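Local coordinates for protein hyaluronidase (Thermobaculum terrenum, PDB 5DIY) that probably hydrolyses O-linked N-acetylglucosamine as a family 84 glycoside hydrolase with a TIM-barrel fold, at residues Q160-P172 / L184-V197. Sequence-based numbering, arbitrary orientation.
With NAG (2-acetamido-2-deoxy-beta-D-glucopyranose), chain E.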
ATOM      1  N   GLN C 160      13.847 -12.240 -21.959  1.00 39.31           N
ATOM      2  CA  GLN C 160      12.554 -11.590 -21.791  1.00 38.98           C
ATOM      3  C   GLN C 160      12.768 -10.256 -21.124  1.00 36.02           C
ATOM      4  O   GLN C 160      13.483 -10.171 -20.122  1.00 36.73           O
ATOM      5  CB  GLN C 160      11.628 -12.445 -20.932  1.00 41.73           C
ATOM      6  CG  GLN C 160      11.038 -13.625 -21.678  1.00 44.52           C
ATOM      7  CD  GLN C 160      10.253 -14.556 -20.782  1.00 48.26           C
ATOM      8  OE1 GLN C 160      10.541 -14.683 -19.591  1.00 51.36           O
ATOM      9  NE2 GLN C 160       9.260 -15.228 -21.356  1.00 50.03           N
ATOM     10  N   ILE C 161      12.155  -9.224 -21.689  1.00 32.02           N
ATOM     11  CA  ILE C 161      12.175  -7.902 -21.106  1.00 31.01           C
ATOM     12  C   ILE C 161      10.754  -7.540 -20.689  1.00 29.11           C
ATOM     13  O   ILE C 161       9.797  -7.733 -21.442  1.00 28.87           O
ATOM     14  CB  ILE C 161      12.745  -6.836 -22.071  1.00 31.46           C
ATOM     15  CG1 ILE C 161      14.221  -7.125 -22.369  1.00 31.89           C
ATOM     16  CG2 ILE C 161      12.603  -5.426 -21.470  1.00 31.57           C
ATOM     17  CD1 ILE C 161      14.787  -6.332 -23.532  1.00 32.26           C
ATOM     18  N   ILE C 162      10.639  -7.020 -19.475  1.00 27.60           N
ATOM     19  CA  ILE C 162       9.425  -6.358 -19.018  1.00 26.98           C
ATOM     20  C   ILE C 162       9.812  -4.896 -18.790  1.00 26.18           C
ATOM     21  O   ILE C 162      10.839  -4.604 -18.180  1.00 25.57           O
ATOM     22  CB  ILE C 162       8.787  -7.039 -17.774  1.00 26.76           C
ATOM     23  CG1 ILE C 162       7.470  -6.343 -17.399  1.00 26.75           C
ATOM     24  CG2 ILE C 162       9.731  -7.073 -16.576  1.00 26.41           C
ATOM     25  CD1 ILE C 162       6.558  -7.187 -16.538  1.00 27.20           C
ATOM     26  N   MET C 163       9.025  -3.981 -19.340  1.00 25.89           N
ATOM     27  CA  MET C 163       9.313  -2.563 -19.203  1.00 26.73           C
ATOM     28  C   MET C 163       8.176  -1.883 -18.463  1.00 26.38           C
ATOM     29  O   MET C 163       7.030  -2.330 -18.532  1.00 27.35           O
ATOM     30  CB  MET C 163       9.578  -1.910 -20.574  1.00 26.91           C
ATOM     31  CG  MET C 163       8.361  -1.674 -21.470  1.00 27.60           C
ATOM     32  SD  MET C 163       7.457  -0.131 -21.169  1.00 28.42           S
ATOM     33  CE  MET C 163       8.641   1.094 -21.730  1.00 27.74           C
ATOM     34  N   CYS C 164       8.509  -0.811 -17.747  1.00 26.17           N
ATOM     35  CA  CYS C 164       7.510   0.058 -17.136  1.00 25.50           C
ATOM     36  C   CYS C 164       7.513   1.368 -17.909  1.00 25.28           C
ATOM     37  O   CYS C 164       8.552   2.022 -18.001  1.00 25.24           O
ATOM     38  CB  CYS C 164       7.789   0.317 -15.656  1.00 25.77           C
ATOM     39  SG  CYS C 164       6.424   1.192 -14.833  1.00 25.07           S
ATOM     40  N   PRO C 165       6.358   1.750 -18.484  1.00 24.98           N
ATOM     41  CA  PRO C 165       6.301   3.018 -19.204  1.00 25.26           C
ATOM     42  C   PRO C 165       6.354   4.225 -18.273  1.00 25.98           C
ATOM     43  O   PRO C 165       6.106   4.102 -17.073  1.00 26.95           O
ATOM     44  CB  PRO C 165       4.963   2.959 -19.935  1.00 25.40           C
ATOM     45  CG  PRO C 165       4.143   1.936 -19.228  1.00 25.26           C
ATOM     46  CD  PRO C 165       5.063   1.047 -18.463  1.00 24.76           C
ATOM     47  N   THR C 166       6.697   5.375 -18.840  1.00 26.98           N
ATOM     48  CA  THR C 166       6.717   6.647 -18.113  1.00 27.87           C
ATOM     49  C   THR C 166       5.298   7.118 -17.790  1.00 28.72           C
ATOM     50  O   THR C 166       5.076   7.752 -16.763  1.00 29.53           O
ATOM     51  CB  THR C 166       7.507   7.702 -18.913  1.00 28.10           C
ATOM     52  OG1 THR C 166       8.833   7.203 -19.146  1.00 27.61           O
ATOM     53  CG2 THR C 166       7.590   9.014 -18.169  1.00 28.31           C
ATOM     54  N   PHE C 167       4.348   6.780 -18.659  1.00 29.44           N
ATOM     55  CA  PHE C 167       2.922   6.937 -18.382  1.00 30.07           C
ATOM     56  C   PHE C 167       2.355   5.545 -18.132  1.00 29.32           C
ATOM     57  O   PHE C 167       2.139   4.780 -19.080  1.00 30.41           O
ATOM     58  CB  PHE C 167       2.227   7.642 -19.551  1.00 31.12           C
ATOM     59  CG  PHE C 167       2.678   9.070 -19.739  1.00 32.34           C
ATOM     60  CD1 PHE C 167       3.805   9.366 -20.503  1.00 32.84           C
ATOM     61  CD2 PHE C 167       1.996  10.119 -19.123  1.00 33.29           C
ATOM     62  CE1 PHE C 167       4.235  10.679 -20.665  1.00 33.49           C
ATOM     63  CE2 PHE C 167       2.422  11.435 -19.278  1.00 34.06           C
ATOM     64  CZ  PHE C 167       3.543  11.715 -20.053  1.00 34.04           C
ATOM     65  N   TYR C 168       2.137   5.225 -16.852  1.00 27.88           N
ATOM     66  CA  TYR C 168       1.805   3.859 -16.398  1.00 26.91           C
ATOM     67  C   TYR C 168       0.433   3.700 -15.727  1.00 26.65           C
ATOM     68  O   TYR C 168       0.111   2.619 -15.236  1.00 25.73           O
ATOM     69  CB  TYR C 168       2.909   3.329 -15.461  1.00 26.77           C
ATOM     70  CG  TYR C 168       3.217   4.194 -14.252  1.00 26.30           C
ATOM     71  CD1 TYR C 168       2.423   4.148 -13.103  1.00 26.56           C
ATOM     72  CD2 TYR C 168       4.315   5.044 -14.253  1.00 25.85           C
ATOM     73  CE1 TYR C 168       2.716   4.942 -11.995  1.00 26.58           C
ATOM     74  CE2 TYR C 168       4.617   5.838 -13.160  1.00 26.30           C
ATOM     75  CZ  TYR C 168       3.823   5.784 -12.029  1.00 26.55           C
ATOM     76  OH  TYR C 168       4.143   6.582 -10.959  1.00 24.79           O
ATOM     77  N   CYS C 169      -0.370   4.759 -15.718  1.00 26.86           N
ATOM     78  CA  CYS C 169      -1.700   4.728 -15.128  1.00 28.09           C
ATOM     79  C   CYS C 169      -2.595   5.768 -15.775  1.00 29.25           C
ATOM     80  O   CYS C 169      -2.133   6.581 -16.575  1.00 28.56           O
ATOM     81  CB  CYS C 169      -1.618   4.994 -13.623  1.00 28.72           C
ATOM     82  SG  CYS C 169      -0.975   6.618 -13.152  1.00 29.55           S
ATOM     83  N   ASN C 170      -3.874   5.722 -15.412  1.00 31.29           N
ATOM     84  CA  ASN C 170      -4.865   6.734 -15.790  1.00 32.89           C
ATOM     85  C   ASN C 170      -5.363   6.569 -17.238  1.00 33.41           C
ATOM     86  O   ASN C 170      -6.200   5.702 -17.472  1.00 34.11           O
ATOM     87  CB  ASN C 170      -4.370   8.159 -15.435  1.00 33.39           C
ATOM     88  CG  ASN C 170      -5.473   9.202 -15.458  1.00 34.59           C
ATOM     89  OD1 ASN C 170      -6.658   8.892 -15.568  1.00 35.21           O
ATOM     90  ND2 ASN C 170      -5.078  10.459 -15.344  1.00 35.98           N
ATOM     91  N   ASP C 171      -4.858   7.350 -18.197  1.00 33.56           N
ATOM     92  CA  ASP C 171      -5.441   7.392 -19.545  1.00 34.57           C
ATOM     93  C   ASP C 171      -4.816   6.300 -20.429  1.00 33.82           C
ATOM     94  O   ASP C 171      -3.662   6.438 -20.847  1.00 32.80           O
ATOM     95  CB  ASP C 171      -5.237   8.788 -20.163  1.00 35.29           C
ATOM     96  CG  ASP C 171      -5.956   8.973 -21.508  1.00 35.45           C
ATOM     97  OD1 ASP C 171      -6.495   8.001 -22.089  1.00 34.58           O
ATOM     98  OD2 ASP C 171      -5.975  10.126 -21.987  1.00 37.04           O
ATOM     99  N   PRO C 172      -5.580   5.226 -20.736  1.00 34.00           N
ATOM    100  CA  PRO C 172      -5.022   4.149 -21.558  1.00 34.89           C
ATOM    101  C   PRO C 172      -4.914   4.484 -23.055  1.00 36.24           C
ATOM    102  O   PRO C 172      -4.249   3.747 -23.785  1.00 35.74           O
ATOM    103  CB  PRO C 172      -6.020   3.013 -21.348  1.00 34.79           C
ATOM    104  CG  PRO C 172      -7.324   3.710 -21.192  1.00 34.54           C
ATOM    105  CD  PRO C 172      -7.022   5.014 -20.497  1.00 34.55           C
ATOM    106  N   LEU C 184       7.231  -1.071 -29.784  1.00 32.81           N
ATOM    107  CA  LEU C 184       7.841  -2.136 -28.975  1.00 33.14           C
ATOM    108  C   LEU C 184       7.563  -3.498 -29.601  1.00 31.68           C
ATOM    109  O   LEU C 184       6.411  -3.808 -29.859  1.00 31.59           O
ATOM    110  CB  LEU C 184       7.298  -2.163 -27.536  1.00 33.36           C
ATOM    111  CG  LEU C 184       7.827  -1.156 -26.519  1.00 34.10           C
ATOM    112  CD1 LEU C 184       7.080  -1.339 -25.209  1.00 34.34           C
ATOM    113  CD2 LEU C 184       9.323  -1.319 -26.298  1.00 34.15           C
ATOM    114  N   PRO C 185       8.608  -4.327 -29.809  1.00 32.34           N
ATOM    115  CA  PRO C 185       8.377  -5.734 -30.176  1.00 33.42           C
ATOM    116  C   PRO C 185       7.361  -6.398 -29.240  1.00 34.74           C
ATOM    117  O   PRO C 185       7.406  -6.167 -28.026  1.00 35.21           O
ATOM    118  CB  PRO C 185       9.761  -6.373 -30.018  1.00 33.59           C
ATOM    119  CG  PRO C 185      10.719  -5.255 -30.243  1.00 33.34           C
ATOM    120  CD  PRO C 185      10.045  -3.997 -29.773  1.00 32.79           C
ATOM    121  N   LYS C 186       6.465  -7.207 -29.805  1.00 36.24           N
ATOM    122  CA  LYS C 186       5.248  -7.662 -29.103  1.00 36.80           C
ATOM    123  C   LYS C 186       5.524  -8.484 -27.849  1.00 35.41           C
ATOM    124  O   LYS C 186       4.727  -8.462 -26.913  1.00 36.89           O
ATOM    125  CB  LYS C 186       4.333  -8.488 -30.025  1.00 37.58           C
ATOM    126  CG  LYS C 186       3.836  -7.794 -31.283  1.00 39.54           C
ATOM    127  CD  LYS C 186       2.953  -6.586 -31.007  1.00 40.26           C
ATOM    128  CE  LYS C 186       2.461  -5.967 -32.311  1.00 41.27           C
ATOM    129  NZ  LYS C 186       2.451  -4.479 -32.261  1.00 43.03           N
ATOM    130  N   ASN C 187       6.641  -9.204 -27.838  1.00 33.99           N
ATOM    131  CA  ASN C 187       6.998 -10.064 -26.718  1.00 34.68           C
ATOM    132  C   ASN C 187       7.708  -9.352 -25.552  1.00 33.28           C
ATOM    133  O   ASN C 187       8.027  -9.992 -24.551  1.00 32.14           O
ATOM    134  CB  ASN C 187       7.823 -11.250 -27.230  1.00 36.52           C
ATOM    135  CG  ASN C 187       7.042 -12.120 -28.217  1.00 38.13           C
ATOM    136  OD1 ASN C 187       5.815 -12.252 -28.132  1.00 37.03           O
ATOM    137  ND2 ASN C 187       7.757 -12.729 -29.154  1.00 39.79           N
ATOM    138  N   ILE C 188       7.963  -8.045 -25.686  1.00 30.94           N
ATOM    139  CA  ILE C 188       8.362  -7.215 -24.554  1.00 30.58           C
ATOM    140  C   ILE C 188       7.100  -6.925 -23.739  1.00 29.26           C
ATOM    141  O   ILE C 188       6.113  -6.407 -24.272  1.00 29.66           O
ATOM    142  CB  ILE C 188       9.054  -5.904 -25.002  1.00 30.96           C
ATOM    143  CG1 ILE C 188      10.374  -6.248 -25.712  1.00 31.77           C
ATOM    144  CG2 ILE C 188       9.274  -4.974 -23.803  1.00 30.67           C
ATOM    145  CD1 ILE C 188      11.230  -5.067 -26.123  1.00 31.56           C
ATOM    146  N   ASP C 189       7.127  -7.297 -22.464  1.00 29.05           N
ATOM    147  CA  ASP C 189       5.986  -7.087 -21.568  1.00 28.47           C
ATOM    148  C   ASP C 189       5.940  -5.629 -21.117  1.00 27.11           C
ATOM    149  O   ASP C 189       6.976  -4.971 -21.033  1.00 26.97           O
ATOM    150  CB  ASP C 189       6.061  -8.035 -20.369  1.00 29.33           C
ATOM    151  CG  ASP C 189       5.640  -9.455 -20.719  1.00 30.47           C
ATOM    152  OD1 ASP C 189       4.518  -9.638 -21.222  1.00 31.65           O
ATOM    153  OD2 ASP C 189       6.419 -10.396 -20.483  1.00 33.61           O
ATOM    154  N   VAL C 190       4.734  -5.126 -20.846  1.00 26.09           N
ATOM    155  CA  VAL C 190       4.541  -3.718 -20.477  1.00 25.57           C
ATOM    156  C   VAL C 190       3.691  -3.602 -19.214  1.00 25.02           C
ATOM    157  O   VAL C 190       2.565  -4.099 -19.165  1.00 25.11           O
ATOM    158  CB  VAL C 190       3.893  -2.910 -21.620  1.00 25.32           C
ATOM    159  CG1 VAL C 190       3.627  -1.467 -21.192  1.00 25.34           C
ATOM    160  CG2 VAL C 190       4.785  -2.946 -22.855  1.00 25.28           C
ATOM    161  N   PHE C 191       4.243  -2.923 -18.210  1.00 24.47           N
ATOM    162  CA  PHE C 191       3.563  -2.724 -16.927  1.00 24.18           C
ATOM    163  C   PHE C 191       2.490  -1.643 -17.005  1.00 24.36           C
ATOM    164  O   PHE C 191       2.523  -0.758 -17.865  1.00 24.89           O
ATOM    165  CB  PHE C 191       4.559  -2.351 -15.814  1.00 23.71           C
ATOM    166  CG  PHE C 191       5.102  -3.523 -15.036  1.00 23.17           C
ATOM    167  CD1 PHE C 191       4.245  -4.455 -14.462  1.00 23.12           C
ATOM    168  CD2 PHE C 191       6.469  -3.653 -14.817  1.00 22.97           C
ATOM    169  CE1 PHE C 191       4.735  -5.511 -13.721  1.00 23.40           C
ATOM    170  CE2 PHE C 191       6.969  -4.709 -14.071  1.00 23.29           C
ATOM    171  CZ  PHE C 191       6.096  -5.640 -13.525  1.00 23.57           C
ATOM    172  N   TRP C 192       1.560  -1.713 -16.060  1.00 24.80           N
ATOM    173  CA  TRP C 192       0.471  -0.760 -15.943  1.00 24.24           C
ATOM    174  C   TRP C 192      -0.123  -0.902 -14.538  1.00 24.75           C
ATOM    175  O   TRP C 192      -0.296  -2.022 -14.054  1.00 25.68           O
ATOM    176  CB  TRP C 192      -0.576  -1.077 -17.012  1.00 24.89           C
ATOM    177  CG  TRP C 192      -1.702  -0.136 -17.049  1.00 24.42           C
ATOM    178  CD1 TRP C 192      -2.939  -0.335 -16.531  1.00 24.96           C
ATOM    179  CD2 TRP C 192      -1.711   1.164 -17.634  1.00 24.85           C
ATOM    180  NE1 TRP C 192      -3.723   0.766 -16.745  1.00 25.08           N
ATOM    181  CE2 TRP C 192      -2.994   1.705 -17.421  1.00 25.32           C
ATOM    182  CE3 TRP C 192      -0.758   1.931 -18.307  1.00 25.27           C
ATOM    183  CZ2 TRP C 192      -3.353   2.974 -17.872  1.00 25.70           C
ATOM    184  CZ3 TRP C 192      -1.116   3.197 -18.753  1.00 25.41           C
ATOM    185  CH2 TRP C 192      -2.400   3.702 -18.536  1.00 25.66           C
ATOM    186  N   THR C 193      -0.432   0.215 -13.884  1.00 24.54           N
ATOM    187  CA  THR C 193      -0.918   0.193 -12.488  1.00 24.72           C
ATOM    188  C   THR C 193      -2.428   0.382 -12.337  1.00 25.48           C
ATOM    189  O   THR C 193      -2.967   0.134 -11.261  1.00 26.71           O
ATOM    190  CB  THR C 193      -0.156   1.201 -11.574  1.00 24.17           C
ATOM    191  OG1 THR C 193      -0.572   2.544 -11.848  1.00 23.14           O
ATOM    192  CG2 THR C 193       1.358   1.097 -11.775  1.00 23.83           C
ATOM    193  N   GLY C 194      -3.103   0.814 -13.401  1.00 26.85           N
ATOM    194  CA  GLY C 194      -4.568   0.881 -13.450  1.00 26.83           C
ATOM    195  C   GLY C 194      -5.021   2.319 -13.603  1.00 26.84           C
ATOM    196  O   GLY C 194      -4.250   3.145 -14.069  1.00 27.27           O
ATOM    197  N   PRO C 195      -6.276   2.634 -13.225  1.00 27.68           N
ATOM    198  CA  PRO C 195      -6.737   4.031 -13.335  1.00 28.28           C
ATOM    199  C   PRO C 195      -5.942   5.047 -12.502  1.00 28.18           C
ATOM    200  O   PRO C 195      -5.849   6.202 -12.892  1.00 27.60           O
ATOM    201  CB  PRO C 195      -8.196   3.962 -12.866  1.00 28.75           C
ATOM    202  CG  PRO C 195      -8.605   2.558 -13.137  1.00 29.05           C
ATOM    203  CD  PRO C 195      -7.381   1.721 -12.884  1.00 28.26           C
ATOM    204  N   ASN C 196      -5.381   4.612 -11.374  1.00 29.48           N
ATOM    205  CA  ASN C 196      -4.553   5.462 -10.503  1.00 30.13           C
ATOM    206  C   ASN C 196      -3.216   4.785 -10.247  1.00 28.59           C
ATOM    207  O   ASN C 196      -2.996   3.653 -10.695  1.00 28.56           O
ATOM    208  CB  ASN C 196      -5.271   5.711  -9.169  1.00 31.57           C
ATOM    209  CG  ASN C 196      -6.708   6.167  -9.359  1.00 34.18           C
ATOM    210  OD1 ASN C 196      -6.957   7.321  -9.714  1.00 38.68           O
ATOM    211  ND2 ASN C 196      -7.659   5.264  -9.130  1.00 34.23           N
ATOM    212  N   VAL C 197      -2.331   5.474  -9.526  1.00 26.95           N
ATOM    213  CA  VAL C 197      -1.049   4.903  -9.109  1.00 26.70           C
ATOM    214  C   VAL C 197      -1.339   3.700  -8.221  1.00 26.87           C
ATOM    215  O   VAL C 197      -0.888   2.590  -8.501  1.00 26.85           O
ATOM    216  CB  VAL C 197      -0.154   5.935  -8.368  1.00 26.02           C
ATOM    217  CG1 VAL C 197       1.069   5.265  -7.757  1.00 25.15           C
ATOM    218  CG2 VAL C 197       0.265   7.055  -9.312  1.00 25.40           C
TER
HETATM  219  C1  NAG E 101       5.005   4.885  -7.964  1.00 30.22           C
HETATM  220  C2  NAG E 101       6.197   3.940  -8.214  1.00 28.79           C
HETATM  221  C3  NAG E 101       6.388   2.869  -7.135  1.00 28.24           C
HETATM  222  C4  NAG E 101       5.794   3.332  -5.815  1.00 27.66           C
HETATM  223  C5  NAG E 101       4.298   3.527  -6.002  1.00 28.46           C
HETATM  224  C6  NAG E 101       3.591   4.008  -4.725  1.00 28.96           C
HETATM  225  C7  NAG E 101       5.151   2.580  -9.997  1.00 27.82           C
HETATM  226  C8  NAG E 101       5.327   2.075 -11.402  1.00 27.67           C
HETATM  227  N2  NAG E 101       6.143   3.350  -9.547  1.00 28.11           N
HETATM  228  O3  NAG E 101       7.787   2.600  -6.991  1.00 27.75           O
HETATM  229  O4  NAG E 101       5.993   2.338  -4.810  1.00 26.20           O
HETATM  230  O5  NAG E 101       3.977   4.382  -7.104  1.00 29.59           O
HETATM  231  O6  NAG E 101       4.196   5.186  -4.188  1.00 28.75           O
HETATM  232  O7  NAG E 101       4.160   2.304  -9.332  1.00 27.28           O
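Strands 160-164 and 189-192 are the fifth and sixth staves of the TIM barrel, joined by helix 175-183 in a parallel beta-alpha-beta unit whose C-terminal loops reach the N-acetylglucosamine. The bonds Asp189 N to Ile161 O, Met163 N to Asp189 O (2.8 Å) and Phe191 N to Met163 O lace the strands together. On the inner side, Ile162 has an apolar arm long enough to reach over a ring: its CG1 is anti to the backbone N (chi1 -177°), which carries CD1 over one face of Phe191, 3.6 Å from the ring centroid, in a CH-pi contact. On the outer side, Met163 CG meets CG2 of Val190 (4.0 Å) and CD1 of Leu184.

Beyond the strands, Tyr168 O accepts an almost straight bond from Thr193 N (2.8 Å) while lying 3.2 Å above the ring plane of Trp192, whose broad, flat indole can carry two residues of backbone; Cys169 CA covers the same face. With an alanine at Trp192, the Tyr168-Cys169 backbone is likely to lose the surface beneath it, and the loop to shift. Thr193 suits its two roles: OG1 bonds Asn196 O, and CG2 packs 3.5 Å from CD1 of Tyr168. The tyrosine ring then forms a flat wall for the sugar's acetamido methyl, with NAG C8 3.8 Å above its centre, and its OH is hydrogen-bonded to Asn120, the altered residue at the predicted proton-donor position.

Strand 113-117 flanks strand 160-164 on its other edge, helix 137-153 covers Ile161 and Met163, and Trp192 also touches Leu177 of helix 175-183 and Val210 of helix 204-214.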